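Local coordinates for protein glycerol dehydratase (Clostridium butyricum, PDB 1R9D) that is a B12-independent glycerol dehydratase that probably uses a glycine radical to remove water from glycerol, at residues P25-E30 against N322-E327; D99-R104 against F109-E114; V358-L363 against L389-E394; I556-V561 against S670-C675; K564-D569 against A594-A599. One frame throughout, in Å; residues are numbered along the deposited sequence.

Contact 1 (P25-E30 against N322-E327)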
# COMPACT_ATOMS: atom_id res chain seq x y z
N PRO A 25 34.06 -8.41 17.73
CA PRO A 25 32.82 -8.17 16.98
C PRO A 25 32.05 -9.45 16.68
O PRO A 25 32.61 -10.41 16.16
CB PRO A 25 33.32 -7.48 15.71
CG PRO A 25 34.48 -6.68 16.22
CD PRO A 25 35.19 -7.70 17.10
N CYS A 26 30.76 -9.45 17.01
CA CYS A 26 29.93 -10.62 16.76
C CYS A 26 28.54 -10.22 16.30
O CYS A 26 28.19 -9.04 16.27
CB CYS A 26 29.82 -11.48 18.02
SG CYS A 26 28.84 -10.72 19.33
N VAL A 27 27.76 -11.24 15.95
CA VAL A 27 26.38 -11.06 15.51
C VAL A 27 25.48 -11.62 16.61
O VAL A 27 25.59 -12.79 16.97
CB VAL A 27 26.12 -11.84 14.21
CG1 VAL A 27 24.65 -11.70 13.81
CG2 VAL A 27 27.03 -11.33 13.11
N GLU A 28 24.61 -10.77 17.14
CA GLU A 28 23.70 -11.19 18.19
C GLU A 28 22.31 -11.39 17.60
O GLU A 28 21.98 -10.82 16.56
CB GLU A 28 23.71 -10.15 19.33
CG GLU A 28 25.00 -10.25 20.15
CD GLU A 28 25.17 -9.17 21.21
OE1 GLU A 28 24.18 -8.52 21.58
OE2 GLU A 28 26.32 -8.99 21.67
N SER A 29 21.50 -12.23 18.26
CA SER A 29 20.17 -12.54 17.73
C SER A 29 18.95 -11.97 18.47
O SER A 29 17.83 -12.11 17.98
CB SER A 29 20.02 -14.06 17.61
OG SER A 29 20.24 -14.69 18.85
N GLU A 30 19.16 -11.35 19.62
CA GLU A 30 18.04 -10.80 20.39
C GLU A 30 17.06 -9.97 19.56
O GLU A 30 15.86 -10.26 19.53
CB GLU A 30 18.56 -9.94 21.55
CG GLU A 30 18.98 -10.71 22.80
CD GLU A 30 20.26 -11.51 22.62
OE1 GLU A 30 21.13 -11.08 21.85
OE2 GLU A 30 20.39 -12.57 23.28
N ASN A 322 27.99 -1.30 15.37
CA ASN A 322 28.55 -2.02 14.24
C ASN A 322 27.41 -2.60 13.42
O ASN A 322 26.26 -2.61 13.87
CB ASN A 322 29.48 -3.15 14.71
CG ASN A 322 30.56 -3.47 13.68
OD1 ASN A 322 30.42 -3.19 12.49
ND2 ASN A 322 31.65 -4.09 14.14
N LYS A 323 27.73 -3.09 12.23
CA LYS A 323 26.72 -3.62 11.31
C LYS A 323 27.28 -4.71 10.40
O LYS A 323 28.15 -4.44 9.57
CB LYS A 323 26.18 -2.46 10.45
CG LYS A 323 25.31 -2.85 9.26
CD LYS A 323 24.92 -1.60 8.47
CE LYS A 323 24.04 -1.91 7.28
NZ LYS A 323 23.65 -0.65 6.57
N VAL A 324 26.79 -5.93 10.55
CA VAL A 324 27.26 -7.03 9.72
C VAL A 324 26.58 -6.95 8.34
O VAL A 324 25.39 -6.63 8.23
CB VAL A 324 26.96 -8.41 10.38
CG1 VAL A 324 25.45 -8.62 10.49
CG2 VAL A 324 27.61 -9.52 9.57
N ARG A 325 27.36 -7.22 7.29
CA ARG A 325 26.86 -7.18 5.92
C ARG A 325 27.29 -8.45 5.18
O ARG A 325 28.24 -9.11 5.60
CB ARG A 325 27.43 -5.97 5.17
CG ARG A 325 27.24 -4.63 5.85
CD ARG A 325 27.71 -3.49 4.94
NE ARG A 325 27.49 -2.16 5.52
CZ ARG A 325 28.24 -1.62 6.47
NH1 ARG A 325 29.28 -2.27 6.97
NH2 ARG A 325 27.94 -0.41 6.93
N ASP A 326 26.61 -8.78 4.09
CA ASP A 326 26.97 -9.97 3.32
C ASP A 326 28.40 -9.83 2.81
O ASP A 326 28.95 -8.72 2.76
CB ASP A 326 26.00 -10.19 2.16
CG ASP A 326 26.07 -9.08 1.12
OD1 ASP A 326 25.36 -8.06 1.29
OD2 ASP A 326 26.83 -9.24 0.15
N GLU A 327 29.01 -10.94 2.41
CA GLU A 327 30.40 -10.93 1.95
C GLU A 327 30.74 -10.04 0.77
O GLU A 327 31.86 -9.52 0.69
CB GLU A 327 30.90 -12.36 1.69
CG GLU A 327 30.00 -13.22 0.83
CD GLU A 327 30.51 -14.65 0.75
OE1 GLU A 327 30.92 -15.21 1.80
OE2 GLU A 327 30.49 -15.23 -0.35

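Contact 2 (D99-R104 against F109-E114)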
# COMPACT_ATOMS: atom_id res chain seq x y z
N ASP A 99 28.14 -20.10 8.65
CA ASP A 99 29.33 -20.84 9.04
C ASP A 99 30.68 -20.34 8.55
O ASP A 99 31.70 -21.00 8.79
CB ASP A 99 29.15 -22.31 8.67
CG ASP A 99 27.90 -22.91 9.28
OD1 ASP A 99 27.64 -22.64 10.47
OD2 ASP A 99 27.18 -23.66 8.58
N ARG A 100 30.72 -19.20 7.87
CA ARG A 100 32.01 -18.69 7.41
C ARG A 100 32.27 -17.24 7.78
O ARG A 100 33.24 -16.64 7.31
CB ARG A 100 32.19 -18.92 5.90
CG ARG A 100 31.14 -18.30 4.99
CD ARG A 100 31.59 -18.45 3.54
NE ARG A 100 30.66 -17.86 2.58
CZ ARG A 100 29.53 -18.43 2.18
NH1 ARG A 100 29.17 -19.62 2.65
NH2 ARG A 100 28.76 -17.81 1.30
N LEU A 101 31.42 -16.68 8.63
CA LEU A 101 31.59 -15.30 9.08
C LEU A 101 32.88 -15.16 9.87
O LEU A 101 33.58 -14.15 9.78
CB LEU A 101 30.41 -14.86 9.96
CG LEU A 101 29.07 -14.58 9.27
CD1 LEU A 101 28.02 -14.28 10.33
CD2 LEU A 101 29.22 -13.40 8.32
N ASN A 102 33.22 -16.19 10.65
CA ASN A 102 34.42 -16.16 11.46
C ASN A 102 35.67 -16.54 10.69
O ASN A 102 36.77 -16.53 11.24
CB ASN A 102 34.27 -17.09 12.68
CG ASN A 102 34.19 -18.56 12.29
OD1 ASN A 102 34.26 -19.43 13.16
ND2 ASN A 102 34.02 -18.83 11.01
N LYS A 103 35.51 -16.89 9.42
CA LYS A 103 36.65 -17.27 8.60
C LYS A 103 37.15 -16.15 7.68
O LYS A 103 38.08 -16.35 6.90
CB LYS A 103 36.30 -18.52 7.78
CG LYS A 103 35.97 -19.72 8.65
CD LYS A 103 35.45 -20.89 7.85
CE LYS A 103 34.97 -22.00 8.78
NZ LYS A 103 34.35 -23.12 8.03
N ARG A 104 36.53 -14.98 7.78
CA ARG A 104 36.93 -13.84 6.96
C ARG A 104 38.28 -13.30 7.43
O ARG A 104 38.67 -13.50 8.58
CB ARG A 104 35.91 -12.70 7.09
CG ARG A 104 34.50 -13.01 6.64
CD ARG A 104 33.61 -11.83 7.00
NE ARG A 104 32.30 -11.89 6.37
CZ ARG A 104 31.39 -10.93 6.49
NH1 ARG A 104 31.65 -9.85 7.21
NH2 ARG A 104 30.21 -11.05 5.88
N PHE A 109 33.32 -11.59 11.83
CA PHE A 109 32.33 -11.54 12.90
C PHE A 109 32.20 -12.92 13.53
O PHE A 109 32.29 -13.94 12.84
CB PHE A 109 30.95 -11.13 12.38
CG PHE A 109 30.78 -9.65 12.18
CD1 PHE A 109 31.18 -9.04 10.99
CD2 PHE A 109 30.22 -8.86 13.18
CE1 PHE A 109 31.01 -7.67 10.81
CE2 PHE A 109 30.04 -7.49 13.00
CZ PHE A 109 30.44 -6.90 11.81
N GLN A 110 32.00 -12.95 14.84
CA GLN A 110 31.82 -14.20 15.56
C GLN A 110 30.31 -14.39 15.73
O GLN A 110 29.56 -13.42 15.68
CB GLN A 110 32.48 -14.13 16.94
CG GLN A 110 33.93 -13.69 16.93
CD GLN A 110 34.79 -14.53 16.01
OE1 GLN A 110 34.83 -15.75 16.14
NE2 GLN A 110 35.48 -13.88 15.08
N ILE A 111 29.88 -15.63 15.92
CA ILE A 111 28.46 -15.91 16.13
C ILE A 111 28.34 -17.25 16.84
O ILE A 111 28.89 -18.26 16.39
CB ILE A 111 27.66 -15.91 14.81
CG1 ILE A 111 26.16 -16.05 15.12
CG2 ILE A 111 28.14 -17.01 13.88
CD1 ILE A 111 25.26 -15.93 13.90
N SER A 112 27.63 -17.26 17.97
CA SER A 112 27.46 -18.46 18.77
C SER A 112 26.57 -19.51 18.11
O SER A 112 25.76 -19.20 17.23
CB SER A 112 26.87 -18.10 20.13
OG SER A 112 25.57 -17.57 19.99
N GLU A 113 26.73 -20.76 18.55
CA GLU A 113 25.93 -21.85 18.01
C GLU A 113 24.47 -21.66 18.40
O GLU A 113 23.57 -22.06 17.67
CB GLU A 113 26.45 -23.20 18.55
CG GLU A 113 27.81 -23.58 18.00
CD GLU A 113 27.82 -23.64 16.48
OE1 GLU A 113 27.07 -24.46 15.92
OE2 GLU A 113 28.58 -22.87 15.86
N GLU A 114 24.25 -21.05 19.56
CA GLU A 114 22.90 -20.78 20.04
C GLU A 114 22.21 -19.80 19.10
O GLU A 114 21.04 -19.97 18.76
CB GLU A 114 22.95 -20.19 21.45
CG GLU A 114 24.12 -19.26 21.68
CD GLU A 114 23.83 -18.14 22.67
OE1 GLU A 114 23.25 -18.43 23.74
OE2 GLU A 114 24.21 -16.98 22.38
O HOH W 1 37.71 -14.94 13.24

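Contact 3 (V358-L363 against L389-E394)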
# COMPACT_ATOMS: atom_id res chain seq x y z
N VAL A 358 32.63 24.38 21.55
CA VAL A 358 32.41 22.97 21.26
C VAL A 358 33.08 22.58 19.95
O VAL A 358 33.49 21.43 19.78
CB VAL A 358 30.90 22.64 21.18
CG1 VAL A 358 30.70 21.17 20.85
CG2 VAL A 358 30.23 22.96 22.51
N SER A 359 33.20 23.53 19.03
CA SER A 359 33.86 23.25 17.75
C SER A 359 35.26 22.73 18.06
O SER A 359 35.69 21.72 17.51
CB SER A 359 33.99 24.52 16.91
OG SER A 359 32.75 25.17 16.68
N TYR A 360 35.96 23.43 18.94
CA TYR A 360 37.32 23.05 19.30
C TYR A 360 37.38 21.80 20.17
O TYR A 360 38.35 21.04 20.09
CB TYR A 360 38.02 24.22 20.00
CG TYR A 360 38.37 25.36 19.06
CD1 TYR A 360 37.66 26.56 19.07
CD2 TYR A 360 39.41 25.22 18.13
CE1 TYR A 360 37.97 27.59 18.18
CE2 TYR A 360 39.73 26.24 17.24
CZ TYR A 360 39.00 27.42 17.26
OH TYR A 360 39.33 28.43 16.38
N MET A 361 36.37 21.58 21.00
CA MET A 361 36.36 20.40 21.84
C MET A 361 36.18 19.14 21.00
O MET A 361 36.63 18.06 21.38
CB MET A 361 35.25 20.49 22.89
CG MET A 361 35.49 21.58 23.93
SD MET A 361 34.32 21.50 25.29
CE MET A 361 33.00 22.46 24.64
N ALA A 362 35.54 19.29 19.85
CA ALA A 362 35.33 18.15 18.97
C ALA A 362 36.67 17.76 18.37
O ALA A 362 36.99 16.57 18.26
CB ALA A 362 34.34 18.52 17.86
N LEU A 363 37.46 18.76 17.97
CA LEU A 363 38.77 18.50 17.40
C LEU A 363 39.65 17.85 18.47
O LEU A 363 40.40 16.92 18.20
CB LEU A 363 39.40 19.82 16.93
CG LEU A 363 38.67 20.57 15.81
CD1 LEU A 363 39.38 21.89 15.51
CD2 LEU A 363 38.62 19.72 14.56
N LEU A 389 41.33 26.99 11.12
CA LEU A 389 41.92 26.20 10.05
C LEU A 389 43.26 25.62 10.51
O LEU A 389 43.59 24.48 10.19
CB LEU A 389 42.12 27.06 8.79
CG LEU A 389 42.75 26.36 7.59
CD1 LEU A 389 42.00 25.08 7.27
CD2 LEU A 389 42.75 27.30 6.39
N LEU A 390 44.03 26.40 11.27
CA LEU A 390 45.32 25.92 11.75
C LEU A 390 45.15 24.78 12.75
O LEU A 390 45.93 23.84 12.76
CB LEU A 390 46.12 27.07 12.37
CG LEU A 390 46.69 28.06 11.34
CD1 LEU A 390 47.36 29.23 12.05
CD2 LEU A 390 47.69 27.33 10.43
N ARG A 391 44.12 24.87 13.58
CA ARG A 391 43.87 23.82 14.55
C ARG A 391 43.47 22.55 13.82
O ARG A 391 43.85 21.45 14.21
CB ARG A 391 42.75 24.23 15.52
CG ARG A 391 42.59 23.28 16.71
CD ARG A 391 43.86 23.22 17.55
NE ARG A 391 43.65 22.53 18.82
CZ ARG A 391 44.61 22.25 19.69
NH1 ARG A 391 45.87 22.61 19.43
NH2 ARG A 391 44.33 21.64 20.83
N ALA A 392 42.70 22.69 12.74
CA ALA A 392 42.29 21.53 11.96
C ALA A 392 43.54 20.91 11.35
O ALA A 392 43.68 19.69 11.30
CB ALA A 392 41.30 21.95 10.87
N ALA A 393 44.45 21.76 10.89
CA ALA A 393 45.70 21.29 10.29
C ALA A 393 46.51 20.51 11.32
O ALA A 393 47.14 19.51 10.98
CB ALA A 393 46.51 22.47 9.77
N GLU A 394 46.50 20.96 12.58
CA GLU A 394 47.22 20.26 13.65
C GLU A 394 46.66 18.86 13.81
O GLU A 394 47.40 17.90 14.07
CB GLU A 394 47.06 20.98 14.99
CG GLU A 394 47.93 22.19 15.22
CD GLU A 394 48.05 22.52 16.70
OE1 GLU A 394 48.80 21.82 17.42
OE2 GLU A 394 47.37 23.47 17.15
O HOH W 2 41.10 21.96 19.93

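Contact 4 (I556-V561 against S670-C675)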
# COMPACT_ATOMS: atom_id res chain seq x y z
N ILE A 556 38.54 7.17 -16.45
CA ILE A 556 37.81 7.60 -17.63
C ILE A 556 38.52 8.74 -18.36
O ILE A 556 38.62 8.72 -19.58
CB ILE A 556 36.36 8.03 -17.27
CG1 ILE A 556 35.45 6.79 -17.22
CG2 ILE A 556 35.80 9.00 -18.31
CD1 ILE A 556 35.99 5.66 -16.39
N GLY A 557 39.01 9.72 -17.61
CA GLY A 557 39.71 10.82 -18.24
C GLY A 557 40.96 10.34 -18.96
O GLY A 557 41.20 10.69 -20.12
N ASP A 558 41.76 9.53 -18.27
CA ASP A 558 42.99 9.00 -18.84
C ASP A 558 42.70 8.07 -20.03
O ASP A 558 43.43 8.07 -21.02
CB ASP A 558 43.81 8.26 -17.77
CG ASP A 558 44.26 9.18 -16.63
OD1 ASP A 558 44.37 10.41 -16.86
OD2 ASP A 558 44.52 8.69 -15.51
N SER A 559 41.62 7.29 -19.93
CA SER A 559 41.26 6.39 -21.03
C SER A 559 40.75 7.17 -22.24
O SER A 559 41.11 6.87 -23.38
CB SER A 559 40.18 5.40 -20.59
OG SER A 559 40.66 4.51 -19.59
N LEU A 560 39.91 8.17 -22.00
CA LEU A 560 39.37 8.96 -23.11
C LEU A 560 40.45 9.74 -23.85
O LEU A 560 40.45 9.77 -25.08
CB LEU A 560 38.29 9.92 -22.60
CG LEU A 560 36.98 9.27 -22.15
CD1 LEU A 560 36.00 10.34 -21.66
CD2 LEU A 560 36.37 8.49 -23.31
N VAL A 561 41.38 10.35 -23.13
CA VAL A 561 42.43 11.11 -23.80
C VAL A 561 43.38 10.19 -24.56
O VAL A 561 43.94 10.57 -25.60
CB VAL A 561 43.24 12.01 -22.82
CG1 VAL A 561 44.25 11.18 -22.04
CG2 VAL A 561 43.94 13.13 -23.61
N SER A 670 40.17 11.55 -7.21
CA SER A 670 41.62 11.61 -7.04
C SER A 670 42.33 11.02 -8.25
O SER A 670 41.83 10.11 -8.90
CB SER A 670 42.05 10.80 -5.80
OG SER A 670 41.25 11.09 -4.67
N PRO A 671 43.53 11.54 -8.58
CA PRO A 671 44.28 11.02 -9.73
C PRO A 671 44.63 9.55 -9.48
O PRO A 671 44.69 9.11 -8.33
CB PRO A 671 45.53 11.91 -9.74
CG PRO A 671 45.02 13.21 -9.21
CD PRO A 671 44.14 12.77 -8.05
N SER A 672 44.86 8.79 -10.55
CA SER A 672 45.22 7.38 -10.42
C SER A 672 46.60 7.27 -9.77
O SER A 672 47.42 8.17 -9.88
CB SER A 672 45.25 6.69 -11.78
OG SER A 672 43.96 6.59 -12.34
N ARG A 673 46.86 6.15 -9.10
CA ARG A 673 48.13 5.94 -8.42
C ARG A 673 49.34 6.18 -9.31
O ARG A 673 49.40 5.69 -10.44
CB ARG A 673 48.20 4.51 -7.85
CG ARG A 673 48.13 3.43 -8.91
CD ARG A 673 48.39 2.06 -8.31
NE ARG A 673 47.33 1.63 -7.40
CZ ARG A 673 47.23 0.41 -6.89
NH1 ARG A 673 48.14 -0.51 -7.20
NH2 ARG A 673 46.23 0.10 -6.09
N GLY A 674 50.30 6.93 -8.77
CA GLY A 674 51.53 7.23 -9.48
C GLY A 674 51.42 8.11 -10.72
O GLY A 674 52.43 8.38 -11.37
N CYS A 675 50.21 8.56 -11.04
CA CYS A 675 50.01 9.39 -12.21
C CYS A 675 50.25 10.87 -11.97
O CYS A 675 50.61 11.60 -12.90
CB CYS A 675 48.60 9.18 -12.77
SG CYS A 675 48.41 7.59 -13.60
O HOH W 3 45.13 9.92 -13.13
O HOH W 4 44.50 6.15 -14.94

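Contact 5 (K564-D569 against A594-A599)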
# COMPACT_ATOMS: atom_id res chain seq x y z
N LYS A 564 41.52 9.25 -27.84
CA LYS A 564 41.52 10.41 -28.72
C LYS A 564 42.88 10.72 -29.35
O LYS A 564 42.96 10.99 -30.55
CB LYS A 564 41.04 11.65 -27.96
CG LYS A 564 41.07 12.93 -28.80
CD LYS A 564 40.68 14.15 -27.98
CE LYS A 564 40.88 15.43 -28.77
NZ LYS A 564 42.32 15.68 -29.08
N LYS A 565 43.93 10.68 -28.54
CA LYS A 565 45.29 10.98 -29.02
C LYS A 565 45.99 9.87 -29.77
O LYS A 565 46.44 10.06 -30.91
CB LYS A 565 46.18 11.39 -27.85
CG LYS A 565 45.84 12.73 -27.21
CD LYS A 565 46.82 13.05 -26.09
CE LYS A 565 48.25 13.16 -26.61
NZ LYS A 565 48.48 14.41 -27.40
N ILE A 566 46.12 8.71 -29.13
CA ILE A 566 46.81 7.58 -29.72
C ILE A 566 46.11 6.94 -30.91
O ILE A 566 46.76 6.51 -31.86
CB ILE A 566 47.07 6.48 -28.66
CG1 ILE A 566 47.81 7.08 -27.45
CG2 ILE A 566 47.89 5.35 -29.26
CD1 ILE A 566 49.13 7.73 -27.80
N VAL A 567 44.78 6.90 -30.87
CA VAL A 567 44.03 6.28 -31.96
C VAL A 567 43.52 7.23 -33.04
O VAL A 567 43.85 7.07 -34.22
CB VAL A 567 42.82 5.49 -31.42
CG1 VAL A 567 42.05 4.85 -32.56
CG2 VAL A 567 43.30 4.41 -30.45
N PHE A 568 42.73 8.23 -32.66
CA PHE A 568 42.17 9.14 -33.65
C PHE A 568 43.01 10.33 -34.10
O PHE A 568 42.93 10.74 -35.26
CB PHE A 568 40.79 9.63 -33.20
CG PHE A 568 39.79 8.53 -33.03
CD1 PHE A 568 39.47 8.03 -31.77
CD2 PHE A 568 39.19 7.95 -34.15
CE1 PHE A 568 38.57 6.98 -31.62
CE2 PHE A 568 38.29 6.89 -34.01
CZ PHE A 568 37.98 6.41 -32.74
N ASP A 569 43.82 10.90 -33.22
CA ASP A 569 44.63 12.05 -33.61
C ASP A 569 45.96 11.68 -34.27
O ASP A 569 46.28 12.17 -35.35
CB ASP A 569 44.93 12.96 -32.41
CG ASP A 569 43.68 13.64 -31.86
OD1 ASP A 569 42.74 13.90 -32.64
OD2 ASP A 569 43.67 13.94 -30.65
N ALA A 594 52.66 0.69 -23.32
CA ALA A 594 53.56 1.78 -22.95
C ALA A 594 53.09 3.08 -23.59
O ALA A 594 53.19 4.16 -22.98
CB ALA A 594 54.98 1.46 -23.41
N LEU A 595 52.59 2.98 -24.81
CA LEU A 595 52.10 4.13 -25.55
C LEU A 595 50.91 4.73 -24.79
O LEU A 595 50.80 5.95 -24.63
CB LEU A 595 51.66 3.66 -26.94
CG LEU A 595 51.82 4.58 -28.15
CD1 LEU A 595 53.23 5.17 -28.19
CD2 LEU A 595 51.53 3.78 -29.41
N LEU A 596 50.04 3.85 -24.30
CA LEU A 596 48.87 4.27 -23.54
C LEU A 596 49.27 4.87 -22.20
O LEU A 596 48.77 5.93 -21.82
CB LEU A 596 47.94 3.08 -23.32
CG LEU A 596 47.42 2.39 -24.58
CD1 LEU A 596 46.53 1.23 -24.18
CD2 LEU A 596 46.66 3.37 -25.46
N LYS A 597 50.19 4.22 -21.49
CA LYS A 597 50.64 4.72 -20.19
C LYS A 597 51.34 6.07 -20.31
O LYS A 597 51.28 6.88 -19.38
CB LYS A 597 51.60 3.72 -19.54
CG LYS A 597 50.96 2.45 -19.06
CD LYS A 597 51.96 1.60 -18.29
CE LYS A 597 51.32 0.33 -17.76
NZ LYS A 597 52.32 -0.52 -17.04
N ASN A 598 51.99 6.31 -21.44
CA ASN A 598 52.71 7.56 -21.64
C ASN A 598 51.84 8.71 -22.14
O ASN A 598 52.32 9.84 -22.29
CB ASN A 598 53.90 7.35 -22.57
CG ASN A 598 55.00 6.51 -21.93
OD1 ASN A 598 55.21 6.56 -20.72
ND2 ASN A 598 55.72 5.75 -22.75
N ALA A 599 50.56 8.44 -22.40
CA ALA A 599 49.64 9.49 -22.83
C ALA A 599 49.44 10.40 -21.62
O ALA A 599 49.70 9.98 -20.49
CB ALA A 599 48.31 8.87 -23.27

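Contact 1 (P25-E30 against N322-E327)
V27 and V324 make the apolar half of this buried contact. The methyl CG2 of V27 points into the fork of V324, 4.0 Å from V324 CB and about equally far from both of its methyls, so one rounded group seats against a whole isopropyl. The two side chains cross at about a right angle, and beta-branched valine suits such a place because it is compact and has few ways to turn. V324 also packs on W93 of helix 92-97, and F109 leans on it from the loop ahead of helix 113-125.

The other contact is polar only on one side: N322 ND2 approaches P25 CB at 4.1 Å, an amide nitrogen against a proline ring. N322 places its amide by two bonds. Its OD1 accepts K323 N of the next residue at 2.7 Å, strongly bent at the acceptor (C=O...donor angle 102°), and its ND2 donates to R81 O. With both ends engaged, the rotation of the amide is settled and its NH2 end is held beside P25. The side chain of N322 is about 13 Å from the bound glycerol, too far to touch it.

No regular strand pairing joins the two backbones, which approach through side chains. Segment 25-30 leads into helix 30-40; the other leads into helix 329-332, and D326 caps a backbone N in the turn before it. The arrangement is that of two inter-helix loops packed within the PFL-like fold.

Contact 2 (D99-R104 against F109-E114)
L101 and F109 meet by backbone and side chain together. F109 N donates to L101 O at 3.3 Å and nearly straight (167°). L101 CB and F109 CB lie 4.5 Å apart. Further along, L101 CD1 approaches I111 CG2 at 4.5 Å, so leucine lines the inner face of the loop with branched carbon.

R104 is the long side chain that reaches across. Extended from CG to NE, it lays its guanidinium beside L101, whose CD2 rests 3.4 Å above the plane, toward the rim. R104 NH1 then reaches the edge of the F109 ring, 3.9 Å from F109 CD1, with the two flat groups almost perpendicular (84°). The polar ends go to other partners: NH1 to D107 O, NH2 to R325 O and to the carboxylate of E97.

Q110 is bent at chi2 (-54°), which folds its amide back over the loop, bringing OE1 to 3.8 Å from N102 CB. The bend also lets NE2 donate to a water, 3.1 Å away, that in turn gives a hydrogen to N102 O. S112 takes the N-cap position of helix 113-125.

Chemically, the contact is graded: carbon and an aromatic ring inside, amides and water at the rim. An arginine shared between a carboxylate and two carbonyls probably stays charged, tying this loop to 322-327.

Contact 3 (V358-L363 against L389-E394)
R391 makes the larger share of the second segment's contact, and it does so with its aliphatic part. Its CG lies 3.7 Å from L363 CD1, the two side chains sliding past each other in opposite directions, and 4.0 Å from Y360 CD2, at the edge of the ring and in its plane. CB takes part as well, standing 4.0 Å from Y360 CE2. The chain then turns sharply at chi2 (61°), which swings the guanidinium away from these carbons and toward polar partners. NE donates to a water at 2.8 Å, and that water gives a hydrogen to the backbone carbonyl Y360 O, 2.9 Å away. Beyond it, NH2 pairs with E364 in a salt bridge and NH1 also reaches G5 O. Arginine suits the place because its methylenes can pack while its guanidinium is taken up by carboxylates, a carbonyl and a water.

A392 follows, its CA 7.2 Å from L363 CA, the nearest pair of CA atoms, and L363 reaches toward its backbone.

E394, one turn beyond R391, takes NH1 of that residue at 2.9 Å on OE2, meeting it from above the carboxylate plane while the oxygen lies in the guanidinium plane. Its OE1 accepts G5 N, so the N-terminal tail is held by both charges.

The two helices run almost parallel, 14° apart with axes 10.7 Å from each other. Helix 357-369 joins parallel strands 341-344 and 375-380, and helix 386-397 joins 375-380 to 404-407: successive beta-alpha-beta crossovers. L363 packs on L376 and V378, L389 on I380, and L389 and A393 also touch helix 712-728.

Contact 4 (I556-V561 against S670-C675)
The carboxylate of D558 faces S672 through one oxygen: D558 OD2 stands 3.8 Å from S672 OG, and two waters flank it, one on the side of OD1 and the other on the side of CB. Neither water sits over a face of the group. This is a water-mediated helix-to-loop contact of the glycyl radical enzyme fold, joining helix 553-569 of the PFL-like region to a loop in the glycine radical region.

Both waters donate to D558 OD2, at 2.7 and 2.6 Å; the first accepts a hydrogen from S672 N at 2.8 Å, the second one from S672 OG at 2.7 Å. Aspartate suits the place, since its carboxylate oxygen can accept both waters; its negative charge probably helps to order them. The serine serves with its amide and its hydroxyl alike. C675 approaches too, its SG 4.5 Å from D558 OD2.

The other oxygen of the carboxylate, OD1, takes F602 N, so the group is held from both ends. In the loop, S672 to C675 form a type II turn with G674 at positive phi, 67°, closed by C675 N donating to S672 O at 3.0 Å.

Contact 5 (K564-D569 against A594-A599)
The shortest polar bond beside the I566-L595 packing is a salt bridge within one helix: K564 NZ donates to D569 OD2 at 2.7 Å, and the oxygen receives it on its syn lone pair, the side of the other oxygen. D569 N, in turn, donates to K564 O at 2.8 Å, a five-residue step that marks a wider pi-type turn at the close of helix 553-569. The widened turn and the pairing of opposite charges tie the same two residues twice, by backbone and by side chain.

Across the contact the side chains meet by apolar packing. I566 carries the contact, its side chain crossing L595 obliquely. I566 CG2, anti to the backbone N, comes within 4.0 Å of L595 CD2, while the other branch, beside that N, carries CD1 to 4.0 Å from the carbonyl oxygen L595 O. Both branches come up to the leucine from one side, CG2 at its methyl end and CD1 near its carbonyl oxygen, a task for which isoleucine, forked at CB, is well shaped. From CG1 the same residue meets L596 CD2 at 4.4 Å. L596 belongs to the interior and also touches L578 and F586. A599 turns its methyl toward I566 and adds buried area.

The contact packs the end of helix 553-569 against the end of helix 590-597, with helix 575-583 between them in sequence and V567 and L596 both leaning on L578. K601 NZ donates to L596 O and A599 O, satisfying carbonyls at the C-terminal end of helix 590-597. This is a small hydrophobic core among consecutive helices, a helical periphery of the PFL-like fold.

In the fold
The five contacts fall into three groups. Contacts 1 and 2, with centres 9 Å apart, lie on the same side of the chain's centre: the 99-104 and 109-114 segments come between the two halves of contact 1, and bonds from R104 to R325 and from R100 to E327 join them. Contacts 4 and 5, centres 13 Å apart, both use helix 553-569, and the 594-599 segment falls before the 670-675 loop. Contact 3 stands alone, its centre 34 to 46 Å from those of the others, on helices that link parallel strands 341-344, 375-380 and 404-407. Contact 4 alone unites the PFL-like and glycine radical regions, whereas the rest lie wholly within the first.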